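Local coordinates for protein LigF (Sphingobium sp. SYK-6, PDB 4XT0) that degrades lignin as a glutathione-binding beta-etherase of the glutathione S-transferase superfamily, cleaving beta-aryl ether bonds stereospecifically, at residues 18-26 / 236-246. Numbering follows the deposited sequence.
Sequences LKPLATLYE and RPAIKEMFEKS
Tyr25 lays one ring face over the backbone of Met242: CA of Met242 stands 3.9 Å from the ring centroid and 11° off its normal, a CH-pi contact. CB of Met242 also packs on Tyr25 CD2 (3.7 Å). At the ring edge lies the Glu241 carboxylate, its plane steeply turned against the ring, and a water links Glu241 OE1 to the backbone O of Tyr25. Beyond the ring, Tyr25 OH hydrogen-bonds to Gln33. A leucine in place of Tyr25 would probably uncover the Met242 backbone and leave Gln33 without this partner.

Met242 is a knob in a hole formed by Leu18, Leu21, Ala22 and Tyr25. Its CG lies anti to the backbone N (chi1 176°), which carries SD to within 3.8 Å of Ala22 CB; the bend at the last torsion then brings CE to Leu18 CD1 (3.8 Å).

At the other end, Arg236, in the N-cap position of helix 237-244, grips the Glu26 carboxylate side-on. NE reaches OE2 of Glu26 at 2.9 Å on its syn side, tilted out of the carboxylate plane, while NH2 gives OE1 of Glu26 a nearly straight bond (172°) from above that plane; both bonds lie close to the guanidinium plane. Tyr193 adds a cation-pi contact to Arg236, and Asn86 a hydrogen bond to Glu26 OE1, which also rests 3.4 Å from Ala238 CB.

The two helices run nearer antiparallel than parallel, joining the thioredoxin-like N-terminal domain to the chain's C-terminal helix. An apolar centre around Met242, with the Glu26-Arg236 ion pair at one end, implies an interdomain seam in which the buried Glu26 carboxylate is probably stabilised as an anion by Arg236.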
ATOM      1  N   LEU A  18     -14.465  -2.950  -7.718  1.00 22.22           N
ATOM      2  CA  LEU A  18     -15.604  -2.416  -6.982  1.00 20.35           C
ATOM      3  C   LEU A  18     -15.328  -1.019  -6.392  1.00 22.80           C
ATOM      4  O   LEU A  18     -16.241  -0.204  -6.304  1.00 27.29           O
ATOM      5  CB  LEU A  18     -16.030  -3.396  -5.869  1.00 20.68           C
ATOM      6  CG  LEU A  18     -17.276  -2.995  -5.055  1.00 21.98           C
ATOM      7  CD1 LEU A  18     -18.088  -4.220  -4.623  1.00 22.87           C
ATOM      8  CD2 LEU A  18     -16.906  -2.164  -3.824  1.00 22.46           C
ATOM      9  N   LYS A  19     -14.083  -0.744  -5.998  1.00 18.77           N
ATOM     10  CA  LYS A  19     -13.770   0.492  -5.280  1.00 19.65           C
ATOM     11  C   LYS A  19     -14.158   1.735  -6.101  1.00 17.06           C
ATOM     12  O   LYS A  19     -15.007   2.506  -5.652  1.00 15.45           O
ATOM     13  CB  LYS A  19     -12.286   0.541  -4.872  1.00 16.82           C
ATOM     14  CG  LYS A  19     -11.773  -0.691  -4.070  1.00 19.49           C
ATOM     15  CD  LYS A  19     -10.320  -0.445  -3.602  1.00 19.77           C
ATOM     16  CE  LYS A  19      -9.596  -1.715  -3.131  1.00 22.17           C
ATOM     17  NZ  LYS A  19      -8.122  -1.453  -2.947  1.00 21.00           N
ATOM     18  N   PRO A  20     -13.581   1.926  -7.318  1.00 18.11           N
ATOM     19  CA  PRO A  20     -14.049   3.143  -8.018  1.00 14.81           C
ATOM     20  C   PRO A  20     -15.477   3.051  -8.557  1.00 23.97           C
ATOM     21  O   PRO A  20     -16.129   4.085  -8.766  1.00 17.02           O
ATOM     22  CB  PRO A  20     -13.042   3.300  -9.179  1.00 13.55           C
ATOM     23  CG  PRO A  20     -12.543   1.903  -9.452  1.00 20.63           C
ATOM     24  CD  PRO A  20     -12.553   1.196  -8.091  1.00 23.68           C
ATOM     25  N   LEU A  21     -15.971   1.838  -8.774  1.00 19.32           N
ATOM     26  CA  LEU A  21     -17.332   1.670  -9.255  1.00 23.63           C
ATOM     27  C   LEU A  21     -18.313   2.173  -8.195  1.00 22.40           C
ATOM     28  O   LEU A  21     -19.220   2.958  -8.492  1.00 23.16           O
ATOM     29  CB  LEU A  21     -17.585   0.201  -9.615  1.00 24.98           C
ATOM     30  CG  LEU A  21     -18.719  -0.185 -10.569  1.00 37.14           C
ATOM     31  CD1 LEU A  21     -18.556   0.480 -11.923  1.00 35.03           C
ATOM     32  CD2 LEU A  21     -18.796  -1.714 -10.721  1.00 36.23           C
ATOM     33  N   ALA A  22     -18.127   1.727  -6.951  1.00 18.70           N
ATOM     34  CA  ALA A  22     -18.978   2.177  -5.842  1.00 21.23           C
ATOM     35  C   ALA A  22     -18.833   3.699  -5.620  1.00 20.42           C
ATOM     36  O   ALA A  22     -19.810   4.399  -5.378  1.00 20.46           O
ATOM     37  CB  ALA A  22     -18.633   1.406  -4.557  1.00 16.83           C
ATOM     38  N   THR A  23     -17.608   4.203  -5.712  1.00 19.13           N
ATOM     39  CA  THR A  23     -17.354   5.637  -5.553  1.00 17.47           C
ATOM     40  C   THR A  23     -18.145   6.456  -6.583  1.00 16.38           C
ATOM     41  O   THR A  23     -18.788   7.436  -6.233  1.00 18.28           O
ATOM     42  CB  THR A  23     -15.847   5.932  -5.661  1.00 17.45           C
ATOM     43  OG1 THR A  23     -15.161   5.193  -4.643  1.00 16.63           O
ATOM     44  CG2 THR A  23     -15.538   7.442  -5.473  1.00 12.54           C
ATOM     45  N   LEU A  24     -18.128   6.020  -7.841  1.00 18.38           N
ATOM     46  CA  LEU A  24     -18.839   6.712  -8.914  1.00 18.93           C
ATOM     47  C   LEU A  24     -20.349   6.758  -8.659  1.00 24.46           C
ATOM     48  O   LEU A  24     -20.988   7.803  -8.820  1.00 22.15           O
ATOM     49  CB  LEU A  24     -18.548   6.031 -10.269  1.00 20.42           C
ATOM     50  CG  LEU A  24     -17.121   6.247 -10.803  1.00 21.19           C
ATOM     51  CD1 LEU A  24     -16.748   5.154 -11.814  1.00 15.96           C
ATOM     52  CD2 LEU A  24     -16.975   7.662 -11.399  1.00 17.58           C
ATOM     53  N   TYR A  25     -20.922   5.629  -8.254  1.00 17.81           N
ATOM     54  CA  TYR A  25     -22.361   5.582  -7.982  1.00 19.37           C
ATOM     55  C   TYR A  25     -22.717   6.356  -6.721  1.00 21.40           C
ATOM     56  O   TYR A  25     -23.766   6.969  -6.648  1.00 20.60           O
ATOM     57  CB  TYR A  25     -22.850   4.140  -7.829  1.00 22.81           C
ATOM     58  CG  TYR A  25     -23.060   3.409  -9.130  1.00 24.17           C
ATOM     59  CD1 TYR A  25     -24.225   3.585  -9.866  1.00 32.01           C
ATOM     60  CD2 TYR A  25     -22.094   2.529  -9.618  1.00 21.06           C
ATOM     61  CE1 TYR A  25     -24.421   2.913 -11.059  1.00 37.94           C
ATOM     62  CE2 TYR A  25     -22.276   1.860 -10.811  1.00 23.80           C
ATOM     63  CZ  TYR A  25     -23.443   2.054 -11.528  1.00 34.30           C
ATOM     64  OH  TYR A  25     -23.639   1.379 -12.708  1.00 31.79           O
ATOM     65  N   GLU A  26     -21.852   6.317  -5.713  1.00 17.54           N
ATOM     66  CA  GLU A  26     -22.160   7.041  -4.474  1.00 24.80           C
ATOM     67  C   GLU A  26     -22.152   8.544  -4.715  1.00 20.07           C
ATOM     68  O   GLU A  26     -22.890   9.295  -4.066  1.00 20.37           O
ATOM     69  CB  GLU A  26     -21.172   6.684  -3.361  1.00 17.38           C
ATOM     70  CG  GLU A  26     -21.340   5.272  -2.814  1.00 20.54           C
ATOM     71  CD  GLU A  26     -22.464   5.140  -1.784  1.00 24.13           C
ATOM     72  OE1 GLU A  26     -23.222   6.115  -1.555  1.00 24.81           O
ATOM     73  OE2 GLU A  26     -22.603   4.034  -1.212  1.00 26.96           O
ATOM     74  N   ARG A 236     -27.412   0.314   1.200  1.00 26.50           N
ATOM     75  CA  ARG A 236     -27.293   1.679   0.676  1.00 27.58           C
ATOM     76  C   ARG A 236     -27.809   1.731  -0.752  1.00 28.43           C
ATOM     77  O   ARG A 236     -27.502   0.846  -1.537  1.00 27.72           O
ATOM     78  CB  ARG A 236     -25.842   2.172   0.723  1.00 23.36           C
ATOM     79  CG  ARG A 236     -25.237   2.224   2.124  1.00 28.37           C
ATOM     80  CD  ARG A 236     -23.787   2.726   2.084  1.00 30.16           C
ATOM     81  NE  ARG A 236     -23.677   4.043   1.452  1.00 30.65           N
ATOM     82  CZ  ARG A 236     -23.801   5.191   2.111  1.00 28.49           C
ATOM     83  NH1 ARG A 236     -24.019   5.179   3.421  1.00 21.78           N
ATOM     84  NH2 ARG A 236     -23.693   6.349   1.472  1.00 24.51           N
ATOM     85  N   PRO A 237     -28.600   2.769  -1.092  1.00 30.23           N
ATOM     86  CA  PRO A 237     -29.178   2.870  -2.440  1.00 28.89           C
ATOM     87  C   PRO A 237     -28.141   2.848  -3.571  1.00 27.11           C
ATOM     88  O   PRO A 237     -28.390   2.212  -4.589  1.00 27.79           O
ATOM     89  CB  PRO A 237     -29.919   4.210  -2.396  1.00 35.30           C
ATOM     90  CG  PRO A 237     -30.326   4.337  -0.952  1.00 37.64           C
ATOM     91  CD  PRO A 237     -29.137   3.804  -0.191  1.00 34.18           C
ATOM     92  N   ALA A 238     -27.009   3.524  -3.404  1.00 26.63           N
ATOM     93  CA  ALA A 238     -25.991   3.568  -4.453  1.00 25.05           C
ATOM     94  C   ALA A 238     -25.321   2.207  -4.650  1.00 24.41           C
ATOM     95  O   ALA A 238     -24.922   1.862  -5.767  1.00 24.07           O
ATOM     96  CB  ALA A 238     -24.920   4.639  -4.132  1.00 22.44           C
ATOM     97  N   ILE A 239     -25.194   1.436  -3.567  1.00 24.82           N
ATOM     98  CA  ILE A 239     -24.594   0.102  -3.652  1.00 22.77           C
ATOM     99  C   ILE A 239     -25.554  -0.880  -4.316  1.00 27.12           C
ATOM    100  O   ILE A 239     -25.150  -1.663  -5.186  1.00 24.35           O
ATOM    101  CB  ILE A 239     -24.183  -0.428  -2.255  1.00 28.12           C
ATOM    102  CG1 ILE A 239     -23.105   0.475  -1.623  1.00 23.25           C
ATOM    103  CG2 ILE A 239     -23.691  -1.861  -2.341  1.00 26.72           C
ATOM    104  CD1 ILE A 239     -21.794   0.604  -2.420  1.00 24.20           C
ATOM    105  N   LYS A 240     -26.829  -0.833  -3.927  1.00 26.37           N
ATOM    106  CA  LYS A 240     -27.849  -1.619  -4.626  1.00 31.21           C
ATOM    107  C   LYS A 240     -27.908  -1.227  -6.104  1.00 29.61           C
ATOM    108  O   LYS A 240     -28.005  -2.095  -6.972  1.00 31.76           O
ATOM    109  CB  LYS A 240     -29.231  -1.453  -3.980  1.00 34.55           C
ATOM    110  CG  LYS A 240     -29.378  -2.135  -2.629  1.00 47.95           C
ATOM    111  CD  LYS A 240     -30.828  -2.121  -2.152  1.00 65.93           C
ATOM    112  CE  LYS A 240     -30.972  -2.687  -0.731  1.00 74.47           C
ATOM    113  NZ  LYS A 240     -30.593  -4.134  -0.607  1.00 72.45           N
ATOM    114  N   GLU A 241     -27.834   0.073  -6.399  1.00 27.89           N
ATOM    115  CA  GLU A 241     -27.843   0.519  -7.796  1.00 31.63           C
ATOM    116  C   GLU A 241     -26.648  -0.043  -8.582  1.00 33.89           C
ATOM    117  O   GLU A 241     -26.789  -0.447  -9.740  1.00 35.50           O
ATOM    118  CB  GLU A 241     -27.838   2.045  -7.880  1.00 36.68           C
ATOM    119  CG  GLU A 241     -27.936   2.580  -9.305  1.00 35.82           C
ATOM    120  CD  GLU A 241     -27.649   4.073  -9.390  1.00 39.53           C
ATOM    121  OE1 GLU A 241     -27.299   4.669  -8.349  1.00 40.56           O
ATOM    122  OE2 GLU A 241     -27.769   4.647 -10.494  1.00 40.53           O
ATOM    123  N   MET A 242     -25.478  -0.052  -7.947  1.00 31.31           N
ATOM    124  CA  MET A 242     -24.262  -0.562  -8.569  1.00 29.62           C
ATOM    125  C   MET A 242     -24.472  -2.018  -9.005  1.00 30.11           C
ATOM    126  O   MET A 242     -24.225  -2.391 -10.159  1.00 27.73           O
ATOM    127  CB  MET A 242     -23.076  -0.440  -7.599  1.00 24.47           C
ATOM    128  CG  MET A 242     -21.774  -1.046  -8.127  1.00 24.31           C
ATOM    129  SD  MET A 242     -20.414  -1.012  -6.940  1.00 20.32           S
ATOM    130  CE  MET A 242     -21.094  -2.057  -5.644  1.00 29.99           C
ATOM    131  N   PHE A 243     -24.962  -2.840  -8.084  1.00 28.63           N
ATOM    132  CA  PHE A 243     -25.156  -4.258  -8.390  1.00 35.41           C
ATOM    133  C   PHE A 243     -26.293  -4.477  -9.393  1.00 37.58           C
ATOM    134  O   PHE A 243     -26.252  -5.412 -10.201  1.00 33.25           O
ATOM    135  CB  PHE A 243     -25.424  -5.055  -7.110  1.00 34.83           C
ATOM    136  CG  PHE A 243     -24.194  -5.289  -6.270  1.00 33.04           C
ATOM    137  CD1 PHE A 243     -23.164  -6.093  -6.731  1.00 28.16           C
ATOM    138  CD2 PHE A 243     -24.089  -4.736  -5.002  1.00 30.43           C
ATOM    139  CE1 PHE A 243     -22.036  -6.321  -5.951  1.00 29.17           C
ATOM    140  CE2 PHE A 243     -22.962  -4.958  -4.215  1.00 28.46           C
ATOM    141  CZ  PHE A 243     -21.934  -5.748  -4.696  1.00 29.11           C
ATOM    142  N   GLU A 244     -27.299  -3.610  -9.349  1.00 33.47           N
ATOM    143  CA  GLU A 244     -28.425  -3.722 -10.266  1.00 39.48           C
ATOM    144  C   GLU A 244     -28.008  -3.419 -11.699  1.00 40.91           C
ATOM    145  O   GLU A 244     -28.527  -4.013 -12.649  1.00 42.10           O
ATOM    146  CB  GLU A 244     -29.555  -2.779  -9.846  1.00 47.34           C
ATOM    147  CG  GLU A 244     -30.766  -2.816 -10.770  1.00 66.71           C
ATOM    148  CD  GLU A 244     -31.384  -1.444 -11.008  1.00 77.89           C
ATOM    149  OE1 GLU A 244     -31.988  -1.249 -12.088  1.00 83.72           O
ATOM    150  OE2 GLU A 244     -31.268  -0.566 -10.119  1.00 78.27           O
ATOM    151  N   LYS A 245     -27.078  -2.479 -11.853  1.00 35.35           N
ATOM    152  CA  LYS A 245     -26.708  -1.984 -13.182  1.00 38.14           C
ATOM    153  C   LYS A 245     -25.403  -2.579 -13.694  1.00 41.92           C
ATOM    154  O   LYS A 245     -24.796  -2.059 -14.625  1.00 52.51           O
ATOM    155  CB  LYS A 245     -26.622  -0.452 -13.169  1.00 33.67           C
ATOM    156  CG  LYS A 245     -27.989   0.211 -13.200  1.00 41.63           C
ATOM    157  CD  LYS A 245     -27.882   1.718 -13.129  1.00 38.28           C
ATOM    158  CE  LYS A 245     -29.263   2.345 -13.132  1.00 36.76           C
ATOM    159  NZ  LYS A 245     -29.189   3.773 -12.723  1.00 40.15           N
ATOM    160  N   SER A 246     -24.982  -3.681 -13.090  1.00 43.78           N
ATOM    161  CA  SER A 246     -23.741  -4.322 -13.484  1.00 53.24           C
ATOM    162  C   SER A 246     -24.021  -5.735 -13.989  1.00 66.02           C
ATOM    163  O   SER A 246     -23.293  -6.686 -13.697  1.00 76.08           O
ATOM    164  CB  SER A 246     -22.754  -4.342 -12.314  1.00 47.06           C
ATOM    165  OG  SER A 246     -22.364  -3.021 -11.929  1.00 38.92           O
ATOM    166  OXT SER A 246     -25.003  -5.950 -14.703  1.00 61.61           O
TER
HETATM  167  O   HOH W   1     -25.850   7.028  -8.497  1.00 32.70           O
HETATM  168  O   HOH W   2     -26.005   5.362  -1.118  1.00 23.46           O